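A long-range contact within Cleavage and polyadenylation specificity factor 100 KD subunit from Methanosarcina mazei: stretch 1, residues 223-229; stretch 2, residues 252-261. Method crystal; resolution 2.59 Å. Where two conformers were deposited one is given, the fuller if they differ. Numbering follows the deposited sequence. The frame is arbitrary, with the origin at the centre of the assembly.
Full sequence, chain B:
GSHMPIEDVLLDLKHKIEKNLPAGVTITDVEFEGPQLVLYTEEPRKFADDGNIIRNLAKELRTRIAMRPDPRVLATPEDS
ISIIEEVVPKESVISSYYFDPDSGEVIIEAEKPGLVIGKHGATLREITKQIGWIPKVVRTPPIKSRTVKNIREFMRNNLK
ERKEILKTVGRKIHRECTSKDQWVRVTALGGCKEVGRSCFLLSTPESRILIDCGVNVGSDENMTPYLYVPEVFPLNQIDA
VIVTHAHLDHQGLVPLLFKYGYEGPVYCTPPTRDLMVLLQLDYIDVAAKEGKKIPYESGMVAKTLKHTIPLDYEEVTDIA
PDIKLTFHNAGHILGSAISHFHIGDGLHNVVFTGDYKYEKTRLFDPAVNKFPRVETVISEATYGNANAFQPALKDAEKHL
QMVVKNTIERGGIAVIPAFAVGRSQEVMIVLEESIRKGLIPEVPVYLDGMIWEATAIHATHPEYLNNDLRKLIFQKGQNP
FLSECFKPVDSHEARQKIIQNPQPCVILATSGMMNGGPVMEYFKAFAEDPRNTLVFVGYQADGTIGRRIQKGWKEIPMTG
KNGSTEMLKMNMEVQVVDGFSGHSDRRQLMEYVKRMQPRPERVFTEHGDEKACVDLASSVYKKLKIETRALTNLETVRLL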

# COMPACT_ATOMS: atom_id res chain seq x y z
N MET B 223 -0.41 13.83 -16.30
CA MET B 223 -0.61 12.67 -15.39
C MET B 223 0.67 12.00 -14.87
O MET B 223 1.50 11.53 -15.62
CB MET B 223 -1.49 11.61 -16.07
CG MET B 223 -2.64 11.06 -15.22
SD MET B 223 -3.81 9.93 -16.13
CE MET B 223 -5.24 11.01 -16.38
N THR B 224 0.82 11.97 -13.56
CA THR B 224 1.99 11.43 -12.94
C THR B 224 1.64 10.11 -12.29
O THR B 224 0.49 9.75 -12.18
CB THR B 224 2.47 12.39 -11.85
OG1 THR B 224 1.53 12.39 -10.78
CG2 THR B 224 2.62 13.81 -12.38
N PRO B 225 2.65 9.36 -11.85
CA PRO B 225 2.35 8.26 -10.96
C PRO B 225 1.73 8.78 -9.64
O PRO B 225 1.81 9.99 -9.35
CB PRO B 225 3.70 7.65 -10.70
CG PRO B 225 4.55 8.11 -11.82
CD PRO B 225 4.06 9.41 -12.24
N TYR B 226 1.10 7.90 -8.87
CA TYR B 226 0.53 8.28 -7.59
C TYR B 226 1.64 8.44 -6.54
O TYR B 226 1.81 7.60 -5.66
CB TYR B 226 -0.54 7.27 -7.12
CG TYR B 226 -1.74 7.16 -8.03
CD1 TYR B 226 -2.79 8.00 -7.90
CD2 TYR B 226 -1.76 6.23 -9.05
CE1 TYR B 226 -3.87 7.93 -8.78
CE2 TYR B 226 -2.81 6.15 -9.91
CZ TYR B 226 -3.85 6.98 -9.78
OH TYR B 226 -4.89 6.88 -10.63
N LEU B 227 2.38 9.54 -6.63
CA LEU B 227 3.50 9.77 -5.73
C LEU B 227 3.07 10.33 -4.37
O LEU B 227 3.92 10.41 -3.49
CB LEU B 227 4.51 10.73 -6.36
CG LEU B 227 5.22 10.26 -7.62
CD1 LEU B 227 6.15 11.36 -8.20
CD2 LEU B 227 5.99 8.94 -7.37
N TYR B 228 1.79 10.67 -4.16
CA TYR B 228 1.40 11.46 -2.98
C TYR B 228 0.81 10.58 -1.85
O TYR B 228 0.24 11.09 -0.90
CB TYR B 228 0.50 12.64 -3.41
CG TYR B 228 1.15 13.44 -4.54
CD1 TYR B 228 1.03 13.02 -5.86
CD2 TYR B 228 1.93 14.57 -4.28
CE1 TYR B 228 1.64 13.72 -6.90
CE2 TYR B 228 2.55 15.27 -5.32
CZ TYR B 228 2.40 14.84 -6.62
OH TYR B 228 2.99 15.50 -7.66
N VAL B 229 0.98 9.27 -1.96
CA VAL B 229 0.34 8.30 -1.08
C VAL B 229 1.23 7.86 0.03
O VAL B 229 2.42 7.91 -0.10
CB VAL B 229 -0.05 6.99 -1.86
CG1 VAL B 229 -1.12 7.27 -2.86
CG2 VAL B 229 1.18 6.31 -2.52
N GLY B 252 11.45 9.99 -16.61
CA GLY B 252 11.08 11.38 -16.81
C GLY B 252 10.65 12.21 -15.61
O GLY B 252 10.76 13.42 -15.64
N LEU B 253 10.12 11.57 -14.57
CA LEU B 253 9.73 12.29 -13.37
C LEU B 253 10.65 12.01 -12.19
O LEU B 253 10.40 12.49 -11.07
CB LEU B 253 8.29 11.97 -13.01
CG LEU B 253 7.25 12.65 -13.93
CD1 LEU B 253 5.87 12.18 -13.54
CD2 LEU B 253 7.33 14.13 -13.86
N VAL B 254 11.77 11.35 -12.42
CA VAL B 254 12.72 11.20 -11.36
C VAL B 254 13.15 12.56 -10.78
O VAL B 254 13.33 12.67 -9.58
CB VAL B 254 13.94 10.39 -11.77
CG1 VAL B 254 15.11 10.51 -10.70
CG2 VAL B 254 13.51 8.95 -12.00
N PRO B 255 13.31 13.59 -11.62
CA PRO B 255 13.62 14.84 -11.00
C PRO B 255 12.50 15.42 -10.15
O PRO B 255 12.78 16.23 -9.27
CB PRO B 255 13.94 15.77 -12.19
CG PRO B 255 14.41 14.88 -13.22
CD PRO B 255 13.54 13.63 -13.06
N LEU B 256 11.25 15.03 -10.38
CA LEU B 256 10.15 15.53 -9.55
C LEU B 256 10.30 15.00 -8.13
O LEU B 256 9.97 15.67 -7.16
CB LEU B 256 8.81 15.07 -10.13
CG LEU B 256 7.51 15.65 -9.58
CD1 LEU B 256 7.49 17.15 -9.65
CD2 LEU B 256 6.38 15.11 -10.35
N LEU B 257 10.81 13.77 -8.00
CA LEU B 257 11.13 13.20 -6.68
C LEU B 257 12.06 14.13 -5.92
O LEU B 257 11.84 14.41 -4.75
CB LEU B 257 11.79 11.83 -6.79
CG LEU B 257 10.89 10.75 -7.41
CD1 LEU B 257 11.58 9.42 -7.61
CD2 LEU B 257 9.64 10.56 -6.57
N PHE B 258 13.08 14.64 -6.60
CA PHE B 258 14.00 15.57 -5.94
C PHE B 258 13.32 16.92 -5.60
O PHE B 258 13.54 17.50 -4.53
CB PHE B 258 15.26 15.73 -6.78
CG PHE B 258 16.15 14.54 -6.73
CD1 PHE B 258 17.01 14.36 -5.68
CD2 PHE B 258 16.09 13.59 -7.69
CE1 PHE B 258 17.80 13.28 -5.62
CE2 PHE B 258 16.90 12.48 -7.62
CZ PHE B 258 17.74 12.33 -6.59
N LYS B 259 12.48 17.39 -6.50
CA LYS B 259 11.76 18.62 -6.25
C LYS B 259 10.97 18.51 -4.95
O LYS B 259 10.84 19.48 -4.22
CB LYS B 259 10.81 18.93 -7.40
CG LYS B 259 10.09 20.25 -7.25
CD LYS B 259 9.24 20.56 -8.50
CE LYS B 259 8.34 21.78 -8.34
NZ LYS B 259 8.18 22.43 -9.68
N TYR B 260 10.45 17.33 -4.69
CA TYR B 260 9.64 17.06 -3.53
C TYR B 260 10.43 16.55 -2.33
O TYR B 260 9.82 16.01 -1.39
CB TYR B 260 8.58 16.00 -3.89
CG TYR B 260 7.49 16.46 -4.84
CD1 TYR B 260 7.11 17.80 -4.94
CD2 TYR B 260 6.82 15.53 -5.62
CE1 TYR B 260 6.11 18.20 -5.81
CE2 TYR B 260 5.83 15.91 -6.49
CZ TYR B 260 5.49 17.23 -6.60
OH TYR B 260 4.48 17.58 -7.47
N GLY B 261 11.75 16.66 -2.35
CA GLY B 261 12.58 16.41 -1.15
C GLY B 261 13.28 15.05 -1.00
O GLY B 261 13.75 14.73 0.08

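An irregular segment, residues 223-229, packs along a short helix, residues 254-259, and the ends that flank it. The two backbones keep well apart: T224 and L253 have their CA atoms 7.8 Å from each other, and L227 and L257 theirs 8.4 Å, and the space between them is filled largely by side chains. Together the two stretches bury 312 Å², and the single hydrogen bond that crosses between them joins two side chains.

At the start of the helix, L253 occupies the N-cap position and its CA-to-CB bond points toward the loop. With chi1 m and chi2 t, the side chain carries L253 CD1 into the angle between T224 and P225, where it lies 3.6 Å from P225 CD and 3.8 Å from T224 CB. T224 presents CB to this apolar pocket, while its hydroxyl is engaged within its own segment: T224 OG1 donates a hydrogen bond of 2.8 Å to P225 O. The same carbonyl, P225 O, receives a weak bond from L227 N, also 2.8 Å, so it is shared by the side chain before it and the backbone two residues after it.

L227 is the bump from the loop side. Its CA-to-CB bond points toward the helix, and it has more area covered by the other stretch than any other residue here. Its tip enters the hollow between L256 and L257, with L227 CD1 3.9 Å from L257 CD2 and a looser 4.3 Å from L256 CD2. The two helix leucines present themselves differently: L256 points toward the loop from CA to CB, whereas L257 sets off sideways and its end comes nearer. These contacts are apolar and without direction, so the fit depends on shape and on the exclusion of water.

Beyond the leucines, the contact closes with a pair of tyrosines. The CA-to-CB bond of Y260, the first residue to leave helical geometry, points toward the loop; that of Y228 starts out sideways, but the end of its side chain reaches across. Their hydroxyls meet in a short hydrogen bond, 2.6 Å from Y228 OH to Y260 OH, in which either could be the donor. The rings lie obliquely, with planes at 66° and centroids 5.4 Å apart, and their carbons touch where Y228 CE2 approaches Y260 CE2 at 3.5 Å. Y228 OH sits at the edge of the Y260 ring, near its plane, and also lies 4.3 Å from L256 CD2. This more exposed end thus joins a polar link to ring contact, beside the buried leucines.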